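Local coordinates for type III CBASS phage resistance system CD-NTase-associated protein Cap8 (Pseudomonas aeruginosa, PDB 6P8P) that probably takes part in type III CBASS antiphage immunity as a HORMA-domain protein that helps to control a cGAS-like CD-NTase enzyme, at residues A[25-30]-A[89-94]; A[54-59]-A[103-108]; A[6-11]-A[71-76]; A[109-114]-A[125-130]. The protein carries 2 engineered substitutions. One frame throughout, in Å; residues are numbered along the deposited sequence.

Contact 1. Residues A[25-30]-A[89-94]; sequences VELLTQ and EVLGFE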
loop_
_atom_site.group_PDB
_atom_site.type_symbol
_atom_site.label_atom_id
_atom_site.label_comp_id
_atom_site.label_asym_id
_atom_site.label_seq_id
_atom_site.Cartn_x
_atom_site.Cartn_y
_atom_site.Cartn_z
ATOM N N VAL A 25 10.977 -1.183 -10.753
ATOM C CA VAL A 25 12.164 -1.023 -9.927
ATOM C C VAL A 25 13.399 -1.545 -10.657
ATOM O O VAL A 25 14.472 -0.939 -10.618
ATOM C CB VAL A 25 11.978 -1.754 -8.593
ATOM C CG1 VAL A 25 13.288 -1.741 -7.799
ATOM C CG2 VAL A 25 10.841 -1.109 -7.776
ATOM N N GLU A 26 13.271 -2.684 -11.316
ATOM C CA GLU A 26 14.417 -3.209 -12.062
ATOM C C GLU A 26 14.820 -2.272 -13.205
ATOM O O GLU A 26 16.010 -2.024 -13.427
ATOM C CB GLU A 26 14.099 -4.610 -12.579
ATOM C CG GLU A 26 15.287 -5.265 -13.300
ATOM C CD GLU A 26 16.492 -5.499 -12.414
ATOM O OE1 GLU A 26 16.336 -5.535 -11.174
ATOM O OE2 GLU A 26 17.606 -5.640 -12.968
ATOM N N LEU A 27 13.837 -1.726 -13.926
ATOM C CA LEU A 27 14.133 -0.765 -14.978
ATOM C C LEU A 27 14.944 0.408 -14.444
ATOM O O LEU A 27 15.918 0.854 -15.072
ATOM C CB LEU A 27 12.836 -0.258 -15.584
ATOM C CG LEU A 27 13.019 0.705 -16.756
ATOM C CD1 LEU A 27 13.196 -0.061 -18.060
ATOM C CD2 LEU A 27 11.843 1.673 -16.829
ATOM N N LEU A 28 14.580 0.898 -13.264
ATOM C CA LEU A 28 15.180 2.123 -12.752
ATOM C C LEU A 28 16.468 1.918 -11.984
ATOM O O LEU A 28 17.228 2.881 -11.848
ATOM C CB LEU A 28 14.187 2.852 -11.866
ATOM C CG LEU A 28 12.960 3.416 -12.559
ATOM C CD1 LEU A 28 11.952 3.970 -11.546
ATOM C CD2 LEU A 28 13.352 4.494 -13.556
ATOM N N THR A 29 16.739 0.705 -11.491
ATOM C CA THR A 29 17.917 0.473 -10.668
ATOM C C THR A 29 18.944 -0.408 -11.336
ATOM O O THR A 29 20.113 -0.359 -10.944
ATOM C CB THR A 29 17.550 -0.150 -9.315
ATOM O OG1 THR A 29 16.930 -1.423 -9.505
ATOM C CG2 THR A 29 16.621 0.778 -8.535
ATOM N N GLN A 30 18.537 -1.219 -12.307
ATOM C CA GLN A 30 19.480 -1.873 -13.226
ATOM C C GLN A 30 20.450 -2.774 -12.466
ATOM O O GLN A 30 21.650 -2.782 -12.721
ATOM C CB GLN A 30 20.232 -0.838 -14.068
ATOM C CG GLN A 30 19.332 -0.018 -14.991
ATOM C CD GLN A 30 20.042 1.121 -15.679
ATOM O OE1 GLN A 30 21.056 1.631 -15.187
ATOM N NE2 GLN A 30 19.507 1.543 -16.828
ATOM N N GLU A 89 11.812 -1.456 -22.903
ATOM C CA GLU A 89 13.225 -1.507 -23.235
ATOM C C GLU A 89 14.066 -1.015 -22.065
ATOM O O GLU A 89 13.674 -0.112 -21.320
ATOM C CB GLU A 89 13.521 -0.634 -24.468
ATOM C CG GLU A 89 13.085 -1.225 -25.784
ATOM C CD GLU A 89 13.193 -0.235 -26.942
ATOM O OE1 GLU A 89 12.328 -0.291 -27.844
ATOM O OE2 GLU A 89 14.136 0.599 -26.939
ATOM N N VAL A 90 15.264 -1.578 -21.944
ATOM C CA VAL A 90 16.234 -1.066 -20.986
ATOM C C VAL A 90 16.564 0.386 -21.298
ATOM O O VAL A 90 16.615 0.807 -22.456
ATOM C CB VAL A 90 17.502 -1.936 -20.994
ATOM C CG1 VAL A 90 18.557 -1.377 -20.065
ATOM C CG2 VAL A 90 17.158 -3.370 -20.613
ATOM N N LEU A 91 16.799 1.155 -20.251
ATOM C CA LEU A 91 17.116 2.566 -20.387
ATOM C C LEU A 91 18.607 2.729 -20.654
ATOM O O LEU A 91 19.436 2.056 -20.029
ATOM C CB LEU A 91 16.721 3.319 -19.105
ATOM C CG LEU A 91 15.211 3.443 -18.904
ATOM C CD1 LEU A 91 14.919 3.894 -17.472
ATOM C CD2 LEU A 91 14.562 4.402 -19.867
ATOM N N GLY A 92 18.938 3.645 -21.570
ATOM C CA GLY A 92 20.321 3.859 -21.960
ATOM C C GLY A 92 21.056 4.898 -21.131
ATOM O O GLY A 92 21.842 5.679 -21.677
ATOM N N PHE A 93 20.815 4.904 -19.815
ATOM C CA PHE A 93 21.430 5.818 -18.861
ATOM C C PHE A 93 21.100 5.299 -17.464
ATOM O O PHE A 93 20.250 4.419 -17.300
ATOM C CB PHE A 93 20.922 7.250 -19.035
ATOM C CG PHE A 93 19.425 7.380 -18.953
ATOM C CD1 PHE A 93 18.634 7.196 -20.064
ATOM C CD2 PHE A 93 18.808 7.687 -17.738
ATOM C CE1 PHE A 93 17.251 7.296 -19.990
ATOM C CE2 PHE A 93 17.430 7.793 -17.662
ATOM C CZ PHE A 93 16.648 7.600 -18.783
ATOM N N GLU A 94 21.790 5.851 -16.451
ATOM C CA GLU A 94 21.528 5.508 -15.050
ATOM C C GLU A 94 20.329 6.320 -14.557
ATOM O O GLU A 94 20.460 7.523 -14.304
ATOM C CB GLU A 94 22.760 5.777 -14.181
ATOM C CG GLU A 94 22.538 5.487 -12.688
ATOM C CD GLU A 94 23.764 5.757 -11.819
ATOM O OE1 GLU A 94 24.860 5.976 -12.375
ATOM O OE2 GLU A 94 23.640 5.728 -10.575
HETATM O O HOH W 1 16.879 -0.002 -17.403
#

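Contact 2. Residues A[54-59]-A[103-108]; sequences QAPKSA and SLPCPK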
loop_
_atom_site.group_PDB
_atom_site.type_symbol
_atom_site.label_atom_id
_atom_site.label_comp_id
_atom_site.label_asym_id
_atom_site.label_seq_id
_atom_site.Cartn_x
_atom_site.Cartn_y
_atom_site.Cartn_z
ATOM N N GLN A 54 -4.919 1.772 -11.087
ATOM C CA GLN A 54 -4.649 2.248 -12.461
ATOM C C GLN A 54 -4.231 3.707 -12.496
ATOM O O GLN A 54 -4.380 4.399 -13.522
ATOM C CB GLN A 54 -5.843 2.022 -13.399
ATOM C CG GLN A 54 -6.278 0.572 -13.474
ATOM C CD GLN A 54 -7.177 0.260 -14.650
ATOM O OE1 GLN A 54 -7.520 1.130 -15.448
ATOM N NE2 GLN A 54 -7.539 -0.988 -14.769
ATOM N N ALA A 55 -3.623 4.172 -11.409
ATOM C CA ALA A 55 -3.178 5.559 -11.385
ATOM C C ALA A 55 -2.206 5.871 -12.511
ATOM O O ALA A 55 -2.281 6.991 -13.044
ATOM C CB ALA A 55 -2.558 5.907 -10.031
ATOM N N PRO A 56 -1.277 4.978 -12.909
ATOM C CA PRO A 56 -0.348 5.348 -13.985
ATOM C C PRO A 56 -0.866 5.083 -15.398
ATOM O O PRO A 56 -0.070 5.042 -16.340
ATOM C CB PRO A 56 0.899 4.502 -13.696
ATOM C CG PRO A 56 0.672 3.839 -12.340
ATOM C CD PRO A 56 -0.838 3.775 -12.169
ATOM N N LYS A 57 -2.172 4.894 -15.573
ATOM C CA LYS A 57 -2.678 4.656 -16.918
ATOM C C LYS A 57 -2.535 5.906 -17.782
ATOM O O LYS A 57 -2.141 5.821 -18.958
ATOM C CB LYS A 57 -4.141 4.214 -16.870
ATOM C CG LYS A 57 -4.721 3.923 -18.261
ATOM C CD LYS A 57 -6.194 3.559 -18.223
ATOM C CE LYS A 57 -6.756 3.538 -19.651
ATOM N NZ LYS A 57 -8.122 2.969 -19.751
ATOM N N SER A 58 -2.922 7.066 -17.242
ATOM C CA SER A 58 -2.943 8.301 -18.015
ATOM C C SER A 58 -2.068 9.397 -17.430
ATOM O O SER A 58 -2.031 10.498 -17.983
ATOM C CB SER A 58 -4.377 8.821 -18.167
ATOM O OG SER A 58 -5.160 7.862 -18.849
ATOM N N ALA A 59 -1.367 9.131 -16.334
ATOM C CA ALA A 59 -0.501 10.067 -15.677
ATOM C C ALA A 59 0.733 9.230 -15.342
ATOM O O ALA A 59 0.603 8.206 -14.673
ATOM C CB ALA A 59 -1.098 10.670 -14.416
ATOM N N SER A 103 8.026 10.723 -8.744
ATOM C CA SER A 103 6.703 11.296 -8.521
ATOM C C SER A 103 5.663 10.292 -8.977
ATOM O O SER A 103 5.573 9.985 -10.167
ATOM C CB SER A 103 6.523 12.625 -9.254
ATOM O OG SER A 103 5.193 13.066 -9.046
ATOM N N LEU A 104 4.906 9.778 -8.033
ATOM C CA LEU A 104 3.880 8.788 -8.299
ATOM C C LEU A 104 2.526 9.448 -8.476
ATOM O O LEU A 104 2.104 10.244 -7.610
ATOM C CB LEU A 104 3.804 7.799 -7.138
ATOM C CG LEU A 104 5.091 7.136 -6.644
ATOM C CD1 LEU A 104 4.776 6.115 -5.568
ATOM C CD2 LEU A 104 5.831 6.457 -7.786
ATOM N N PRO A 105 1.793 9.090 -9.530
ATOM C CA PRO A 105 0.435 9.608 -9.699
ATOM C C PRO A 105 -0.506 8.969 -8.694
ATOM O O PRO A 105 -0.424 7.775 -8.396
ATOM C CB PRO A 105 0.080 9.235 -11.156
ATOM C CG PRO A 105 0.838 7.918 -11.351
ATOM C CD PRO A 105 2.141 8.097 -10.558
ATOM N N CYS A 106 -1.435 9.783 -8.211
ATOM C CA CYS A 106 -2.345 9.344 -7.185
ATOM C C CYS A 106 -3.670 10.080 -7.251
ATOM O O CYS A 106 -3.674 11.303 -7.386
ATOM C CB CYS A 106 -1.687 9.572 -5.820
ATOM S SG CYS A 106 -2.708 9.138 -4.367
ATOM N N PRO A 107 -4.788 9.374 -7.158
ATOM C CA PRO A 107 -6.083 10.073 -7.122
ATOM C C PRO A 107 -6.116 11.049 -5.958
ATOM O O PRO A 107 -5.669 10.739 -4.860
ATOM C CB PRO A 107 -7.106 8.943 -6.942
ATOM C CG PRO A 107 -6.388 7.673 -7.233
ATOM C CD PRO A 107 -4.933 7.927 -6.949
ATOM N N LYS A 108 -6.625 12.256 -6.214
ATOM C CA LYS A 108 -6.528 13.313 -5.216
ATOM C C LYS A 108 -7.120 12.880 -3.881
ATOM O O LYS A 108 -6.583 13.239 -2.826
ATOM C CB LYS A 108 -7.214 14.585 -5.718
ATOM C CG LYS A 108 -6.963 15.818 -4.841
ATOM C CD LYS A 108 -7.617 17.080 -5.447
ATOM C CE LYS A 108 -7.490 18.264 -4.492
ATOM N NZ LYS A 108 -8.387 19.385 -4.889
#

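Contact 3. Residues A[6-11]-A[71-76]; sequences SRTFRS and RIYCLF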
loop_
_atom_site.group_PDB
_atom_site.type_symbol
_atom_site.label_atom_id
_atom_site.label_comp_id
_atom_site.label_asym_id
_atom_site.label_seq_id
_atom_site.Cartn_x
_atom_site.Cartn_y
_atom_site.Cartn_z
ATOM N N SER A 6 10.173 7.850 -22.391
ATOM C CA SER A 6 9.001 7.229 -21.776
ATOM C C SER A 6 9.055 5.719 -21.943
ATOM O O SER A 6 9.694 5.183 -22.861
ATOM C CB SER A 6 7.700 7.788 -22.344
ATOM O OG SER A 6 7.275 7.069 -23.466
ATOM N N ARG A 7 8.390 5.036 -21.020
ATOM C CA ARG A 7 8.264 3.590 -21.056
ATOM C C ARG A 7 6.823 3.271 -20.684
ATOM O O ARG A 7 6.124 4.093 -20.087
ATOM C CB ARG A 7 9.266 2.936 -20.121
ATOM C CG ARG A 7 10.744 3.063 -20.541
ATOM C CD ARG A 7 11.042 2.260 -21.785
ATOM N NE ARG A 7 12.463 2.200 -22.131
ATOM C CZ ARG A 7 13.098 3.111 -22.858
ATOM N NH1 ARG A 7 12.461 4.186 -23.295
ATOM N NH2 ARG A 7 14.390 2.949 -23.129
ATOM N N THR A 8 6.369 2.095 -21.105
ATOM C CA THR A 8 4.997 1.664 -20.890
ATOM C C THR A 8 5.039 0.189 -20.536
ATOM O O THR A 8 5.423 -0.645 -21.358
ATOM C CB THR A 8 4.114 1.917 -22.112
ATOM O OG1 THR A 8 4.062 3.324 -22.376
ATOM C CG2 THR A 8 2.728 1.404 -21.857
ATOM N N PHE A 9 4.636 -0.125 -19.316
ATOM C CA PHE A 9 4.670 -1.493 -18.821
ATOM C C PHE A 9 3.294 -2.133 -18.833
ATOM O O PHE A 9 2.300 -1.502 -18.467
ATOM C CB PHE A 9 5.217 -1.527 -17.394
ATOM C CG PHE A 9 6.695 -1.536 -17.336
ATOM C CD1 PHE A 9 7.421 -0.372 -17.602
ATOM C CD2 PHE A 9 7.382 -2.699 -17.102
ATOM C CE1 PHE A 9 8.797 -0.393 -17.575
ATOM C CE2 PHE A 9 8.767 -2.726 -17.086
ATOM C CZ PHE A 9 9.468 -1.577 -17.316
ATOM N N ARG A 10 3.259 -3.409 -19.206
ATOM C CA ARG A 10 2.037 -4.214 -19.149
ATOM C C ARG A 10 1.729 -4.594 -17.699
ATOM O O ARG A 10 2.504 -5.308 -17.050
ATOM C CB ARG A 10 2.198 -5.462 -20.009
ATOM C CG ARG A 10 2.644 -5.129 -21.451
ATOM C CD ARG A 10 3.135 -6.379 -22.186
ATOM N NE ARG A 10 2.052 -7.314 -22.444
ATOM C CZ ARG A 10 2.226 -8.522 -22.970
ATOM N NH1 ARG A 10 3.443 -8.936 -23.258
ATOM N NH2 ARG A 10 1.187 -9.318 -23.183
ATOM N N SER A 11 0.587 -4.136 -17.200
ATOM C CA SER A 11 0.216 -4.413 -15.815
ATOM C C SER A 11 -0.963 -5.380 -15.803
ATOM O O SER A 11 -1.009 -6.293 -16.629
ATOM C CB SER A 11 -0.079 -3.108 -15.080
ATOM O OG SER A 11 -0.263 -3.341 -13.698
ATOM N N ARG A 71 9.459 8.912 -17.923
ATOM C CA ARG A 71 8.023 8.817 -17.698
ATOM C C ARG A 71 7.589 7.371 -17.889
ATOM O O ARG A 71 7.848 6.782 -18.950
ATOM C CB ARG A 71 7.271 9.725 -18.681
ATOM C CG ARG A 71 7.425 11.189 -18.393
ATOM C CD ARG A 71 6.778 12.060 -19.489
ATOM N NE ARG A 71 6.838 13.470 -19.126
ATOM C CZ ARG A 71 6.468 14.464 -19.924
ATOM N NH1 ARG A 71 6.009 14.203 -21.140
ATOM N NH2 ARG A 71 6.563 15.718 -19.508
ATOM N N ILE A 72 6.926 6.788 -16.883
ATOM C CA ILE A 72 6.523 5.390 -16.984
ATOM C C ILE A 72 5.016 5.297 -16.883
ATOM O O ILE A 72 4.435 5.667 -15.860
ATOM C CB ILE A 72 7.187 4.511 -15.909
ATOM C CG1 ILE A 72 8.695 4.685 -15.949
ATOM C CG2 ILE A 72 6.798 3.063 -16.122
ATOM C CD1 ILE A 72 9.434 4.173 -14.768
ATOM N N TYR A 73 4.396 4.772 -17.928
ATOM C CA TYR A 73 2.979 4.482 -17.961
ATOM C C TYR A 73 2.749 2.990 -17.774
ATOM O O TYR A 73 3.630 2.168 -17.997
ATOM C CB TYR A 73 2.358 4.907 -19.279
ATOM C CG TYR A 73 2.318 6.403 -19.488
ATOM C CD1 TYR A 73 3.367 7.068 -20.102
ATOM C CD2 TYR A 73 1.224 7.147 -19.060
ATOM C CE1 TYR A 73 3.313 8.457 -20.298
ATOM C CE2 TYR A 73 1.154 8.505 -19.257
ATOM C CZ TYR A 73 2.205 9.156 -19.861
ATOM O OH TYR A 73 2.109 10.517 -20.051
ATOM N N CYS A 74 1.547 2.648 -17.356
ATOM C CA CYS A 74 1.133 1.258 -17.256
ATOM C C CYS A 74 -0.084 1.015 -18.129
ATOM O O CYS A 74 -0.953 1.874 -18.212
ATOM C CB CYS A 74 0.761 0.876 -15.805
ATOM S SG CYS A 74 2.201 0.796 -14.714
ATOM N N LEU A 75 -0.137 -0.163 -18.746
ATOM C CA LEU A 75 -1.265 -0.639 -19.529
ATOM C C LEU A 75 -2.075 -1.638 -18.715
ATOM O O LEU A 75 -1.507 -2.445 -17.970
ATOM C CB LEU A 75 -0.765 -1.315 -20.799
ATOM C CG LEU A 75 0.014 -0.447 -21.772
ATOM C CD1 LEU A 75 0.674 -1.358 -22.782
ATOM C CD2 LEU A 75 -0.912 0.542 -22.433
ATOM N N PHE A 76 -3.396 -1.625 -18.901
ATOM C CA PHE A 76 -4.289 -2.481 -18.152
ATOM C C PHE A 76 -5.271 -3.153 -19.100
ATOM O O PHE A 76 -5.431 -2.753 -20.259
ATOM C CB PHE A 76 -5.039 -1.672 -17.074
ATOM C CG PHE A 76 -4.118 -1.041 -16.083
ATOM C CD1 PHE A 76 -3.681 -1.748 -14.975
ATOM C CD2 PHE A 76 -3.675 0.246 -16.266
ATOM C CE1 PHE A 76 -2.788 -1.173 -14.083
ATOM C CE2 PHE A 76 -2.799 0.833 -15.366
ATOM C CZ PHE A 76 -2.352 0.106 -14.261
#

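Contact 4. Residues A[109-114]-A[125-130]; sequences EQLGWV and IIARDL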
loop_
_atom_site.group_PDB
_atom_site.type_symbol
_atom_site.label_atom_id
_atom_site.label_comp_id
_atom_site.label_asym_id
_atom_site.label_seq_id
_atom_site.Cartn_x
_atom_site.Cartn_y
_atom_site.Cartn_z
ATOM N N GLU A 109 -8.191 12.081 -3.907
ATOM C CA GLU A 109 -8.862 11.690 -2.671
ATOM C C GLU A 109 -8.008 10.769 -1.807
ATOM O O GLU A 109 -8.251 10.667 -0.600
ATOM C CB GLU A 109 -10.205 11.007 -2.967
ATOM C CG GLU A 109 -10.139 9.674 -3.689
ATOM C CD GLU A 109 -11.417 8.848 -3.488
ATOM O OE1 GLU A 109 -11.781 8.054 -4.385
ATOM O OE2 GLU A 109 -12.063 8.994 -2.426
ATOM N N GLN A 110 -7.022 10.088 -2.391
ATOM C CA GLN A 110 -6.138 9.219 -1.624
ATOM C C GLN A 110 -4.822 9.892 -1.256
ATOM O O GLN A 110 -3.987 9.272 -0.608
ATOM C CB GLN A 110 -5.887 7.928 -2.404
ATOM C CG GLN A 110 -7.175 7.087 -2.603
ATOM C CD GLN A 110 -6.906 5.656 -3.045
ATOM O OE1 GLN A 110 -6.504 4.791 -2.245
ATOM N NE2 GLN A 110 -7.135 5.394 -4.328
ATOM N N LEU A 111 -4.613 11.149 -1.640
ATOM C CA LEU A 111 -3.293 11.729 -1.458
ATOM C C LEU A 111 -2.923 11.819 0.011
ATOM O O LEU A 111 -1.746 11.730 0.373
ATOM C CB LEU A 111 -3.227 13.133 -2.063
ATOM C CG LEU A 111 -2.732 13.312 -3.465
ATOM C CD1 LEU A 111 -2.745 14.850 -3.779
ATOM C CD2 LEU A 111 -1.378 12.717 -3.676
ATOM N N GLY A 112 -3.901 12.076 0.868
ATOM C CA GLY A 112 -3.627 12.209 2.287
ATOM C C GLY A 112 -2.915 10.998 2.845
ATOM O O GLY A 112 -1.822 11.106 3.412
ATOM N N TRP A 113 -3.507 9.817 2.669
ATOM C CA TRP A 113 -2.879 8.627 3.227
ATOM C C TRP A 113 -1.632 8.245 2.442
ATOM O O TRP A 113 -0.628 7.834 3.035
ATOM C CB TRP A 113 -3.889 7.474 3.313
ATOM C CG TRP A 113 -4.087 6.568 2.129
ATOM C CD1 TRP A 113 -5.145 6.570 1.252
ATOM C CD2 TRP A 113 -3.246 5.471 1.744
ATOM N NE1 TRP A 113 -4.980 5.557 0.330
ATOM C CE2 TRP A 113 -3.824 4.878 0.610
ATOM C CE3 TRP A 113 -2.042 4.956 2.234
ATOM C CZ2 TRP A 113 -3.254 3.770 -0.025
ATOM C CZ3 TRP A 113 -1.498 3.863 1.615
ATOM C CH2 TRP A 113 -2.087 3.298 0.485
ATOM N N VAL A 114 -1.651 8.433 1.126
ATOM C CA VAL A 114 -0.510 8.006 0.321
ATOM C C VAL A 114 0.717 8.836 0.642
ATOM O O VAL A 114 1.815 8.296 0.768
ATOM C CB VAL A 114 -0.881 8.056 -1.165
ATOM C CG1 VAL A 114 0.366 7.923 -2.018
ATOM C CG2 VAL A 114 -1.857 6.956 -1.464
ATOM N N ILE A 125 10.772 9.979 -2.895
ATOM C CA ILE A 125 9.614 9.412 -3.574
ATOM C C ILE A 125 8.392 10.123 -3.030
ATOM O O ILE A 125 8.096 10.025 -1.834
ATOM C CB ILE A 125 9.494 7.899 -3.370
ATOM C CG1 ILE A 125 10.741 7.186 -3.860
ATOM C CG2 ILE A 125 8.209 7.367 -4.076
ATOM C CD1 ILE A 125 10.854 5.783 -3.287
ATOM N N ILE A 126 7.666 10.811 -3.904
ATOM C CA ILE A 126 6.498 11.583 -3.512
ATOM C C ILE A 126 5.343 11.218 -4.435
ATOM O O ILE A 126 5.515 10.539 -5.445
ATOM C CB ILE A 126 6.774 13.095 -3.542
ATOM C CG1 ILE A 126 7.198 13.537 -4.943
ATOM C CG2 ILE A 126 7.879 13.439 -2.545
ATOM C CD1 ILE A 126 7.432 15.040 -5.072
ATOM N N ALA A 127 4.153 11.679 -4.065
ATOM C CA ALA A 127 2.953 11.474 -4.849
ATOM C C ALA A 127 2.341 12.812 -5.232
ATOM O O ALA A 127 2.445 13.803 -4.508
ATOM C CB ALA A 127 1.936 10.637 -4.070
ATOM N N ARG A 128 1.681 12.816 -6.364
ATOM C CA ARG A 128 0.967 13.989 -6.843
ATOM C C ARG A 128 -0.423 13.618 -7.318
ATOM O O ARG A 128 -0.669 12.486 -7.733
ATOM C CB ARG A 128 1.720 14.670 -8.008
ATOM C CG ARG A 128 1.682 13.846 -9.251
ATOM C CD ARG A 128 2.520 14.452 -10.388
ATOM N NE ARG A 128 2.180 13.824 -11.667
ATOM C CZ ARG A 128 2.679 12.664 -12.094
ATOM N NH1 ARG A 128 3.565 12.001 -11.349
ATOM N NH2 ARG A 128 2.275 12.155 -13.244
ATOM N N ASP A 129 -1.336 14.596 -7.250
ATOM C CA ASP A 129 -2.641 14.519 -7.894
ATOM C C ASP A 129 -2.486 14.159 -9.357
ATOM O O ASP A 129 -1.804 14.857 -10.111
ATOM C CB ASP A 129 -3.330 15.883 -7.724
ATOM C CG ASP A 129 -4.648 16.008 -8.483
ATOM O OD1 ASP A 129 -5.061 15.084 -9.205
ATOM O OD2 ASP A 129 -5.272 17.080 -8.352
ATOM N N LEU A 130 -3.105 13.049 -9.760
ATOM C CA LEU A 130 -2.868 12.540 -11.103
ATOM C C LEU A 130 -3.504 13.402 -12.189
ATOM O O LEU A 130 -3.290 13.118 -13.375
ATOM C CB LEU A 130 -3.351 11.088 -11.224
ATOM C CG LEU A 130 -4.804 10.744 -10.937
ATOM C CD1 LEU A 130 -5.742 11.185 -12.036
ATOM C CD2 LEU A 130 -4.918 9.214 -10.732
#

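Contact 1. Residues A[25-30]-A[89-94]
Gln30 reaches Phe93 with its side-chain amide: Gln30 NE2 donates to Phe93 O at 3.0 Å in a bent bond, 144° at the hydrogen, with the acceptor tilted away from the amide plane. Gln30 NE2 also donates to a water 3.1 Å away. That water accepts in addition from Leu91 N and gives a proton to Leu27 O at 2.7 Å, so a single molecule ties the last helical turn, the residue that follows it and the facing backbone together. Next to this polar patch Leu27 and Leu91 cross at about a right angle. Leu27 CG, anti to its backbone N (chi1 -177°), lies 3.8 Å from Leu91 CD1. Separately, Leu27 CD1 comes to 3.3 Å from Glu89 O. A lighter touch comes from Leu28, whose CD2 is 4.3 Å from Leu91 CD1.

Behind this shell, Gln30 leaves the helix with a positive phi, and its chain runs extended beyond CG. Leu91 CB lies over one face of the Phe93 ring, toward its rim. The carbonyls of Glu89 and Val90 are bonded by Arg7, while Glu94 forms a salt bridge with Lys32. The contact packs the C-terminal end of helix 17-29 against the loop between helix 77-82 and strand 101-106: Leu27 and Leu28 rest on Ile72 of strand 69-75, Leu91 touches Val5 and Arg7 of strand 4-10, and Val25 and Thr29 pack on helix 35-42.

Contact 2. Residues A[54-59]-A[103-108]
Pro105 turns its carbonyl oxygen onto a methyl group: Ala55 CB sits 3.3 Å from Pro105 O, an oxygen buried here with no polar partner in the model. No hydrogen bond crosses between the two segments, and the contact is made of van der Waals packing. The pyrrolidine of Pro105 faces Ala55, Pro56 and Ala59 together. Its CB meets Ala59 CB at 3.8 Å, while its CG lies 4.1 Å from Pro56 CB. Two backbone oxygens also come up to that same ring carbon, with Pro105 CG 3.3 Å from Ala59 O and 3.7 Å from Ala55 O. A looser contact, Ala55 CB to Pro107 CD at 4.4 Å, extends the apolar patch past the end of the strand.

The piece that receives the proline follows directly on helix 44-52, which ends in a Schellman motif with Gln54, at positive phi, as its C-prime residue: Ala55 N bonds to Leu50 O and Gln54 N to Ile51 O. The chain then keeps turning, with Lys57 N donating to Gln54 O at 3.1 Å, before it enters strand 61-64. Strand 101-106, which carries Pro105, runs between strands 61-64 and 125-129 of the mixed sheet, and the backbone of Leu104 pairs with Ile126 and Arg128. Leu104, Cys106 and Pro107 touch Leu50 of helix 44-52, and the side chain of Pro107 lies about 7 Å from a bound calcium ion.

Contact 3. Residues A[6-11]-A[71-76]
A parallel beta ladder joins strand 4-10, outermost within this chain in the mixed sheet of the HORMA-domain protein, to strand 69-75, with Ser6 through Arg10 facing Arg71 through Leu75 in order. The axes of the two paired segments diverge by 26°, the usual twist of neighbouring strands. Five backbone bonds, each 2.8 Å from N to O, span the pair: Arg7 N to Arg71 O, Tyr73 N to Arg7 O, Phe9 N to Tyr73 O, Leu75 N to Phe9 O and Ser11 N to Leu75 O.

On the sheet face that carries Thr8, Tyr73 and Leu75, the Thr8 and Leu75 side chains cross at about a right angle. Thr8 CG2, anti to the backbone N, lies 3.6 Å from Leu75 CD1 and 3.8 Å from Leu75 CD2. On the face of Phe9 and Ile72, the ring atom Phe9 CD1 meets Ile72 CG2 at 3.8 Å, under cover of helix 17-29. Beyond the ladder, Ser11 brings OG to 3.4 Å from Phe76 CE1, while that hydroxyl is hydrogen-bonded to Thr20. Arg7 NH1 donates to Ser6 O at 3.0 Å from above the carbonyl plane; its NE and NH2 hold the Glu89 and Val90 carbonyls.

Arg7 and Phe9 each use both N and O toward strand 69-75, whereas the backbone of Thr8 pairs outward with Asn87. These alternating bonds satisfy the backbone and hold the pairing, while the Thr8-Leu75 and Phe9-Ile72 contacts are specific to this register.

Contact 4. Residues A[109-114]-A[125-130]
Leu111 and Val114 reach down from the first turn of helix 111-119 and meet on one methyl group, Ala127 CB. An uncommon first torsion, chi1 -94°, sets Leu111 CG off a staggered position, and the second torsion, with CD1 anti to CA, orients the branches. Leu111 CD2 lies 3.9 Å from Ala127 CB, and Leu111 CD1 lies 3.8 Å from Asp129 N and 4.1 Å from Asp129 CB. The Leu111 and Asp129 side chains cross at about a right angle. Val114 has CG1 anti to its backbone N (chi1 167°), and this branch touches Ala127 CB at 3.7 Å.

The two elements belong to a beta-alpha-beta unit in which helix 111-119 links the parallel neighbours 101-106 and 125-129; Leu111 and Val114 also touch Cys106 on the first of these strands.

The second branch of Val114 has a different task, for its CG2 stands 3.5 Å above the Trp113 ring plane, over the ring centre. The edge of that indole is tied down as well: Trp113 NE1 donates to Gln110 OE1 at 3.1 Å in a nearly straight bond (166°), with the oxygen in the ring plane. Gln110 in turn gives NE2 to Asp53, and both Gln110 and Trp113 pack on Ala52 of the second subunit. Arg128 CB points away from the helix, and its guanidinium donates to Pro60 O, Ser103 OG and Gln132 O, while Asp129 OD1 accepts from Ser131 N.

In the fold
Contacts 2, 3 and 4 all reach one mixed sheet, while contact 1 sets a helix end on the face of strands 4-10 and 69-75, with a loop beside the 4-10 edge. Contact 1 meets contact 3 through Leu91 CD2 on Arg7 CZ (3.6 Å) and Leu27 CD2 on Phe9 CE1 (3.8 Å). Contact 3 meets contact 2 at a probable backbone hydrogen bond, Cys74 N to Pro56 O, 3.1 Å. Contact 2 adjoins contact 4 in neighbouring strands, with Leu104 O 3.6 Å from Ala127 CB. Contacts 1 and 4 lie on opposite sides of the chain's centre, 24 Å apart between centres. The calcium ion lies about 7 Å from the Pro107 side chain, 9 Å from that of Val114 and 11 Å from that of Phe76.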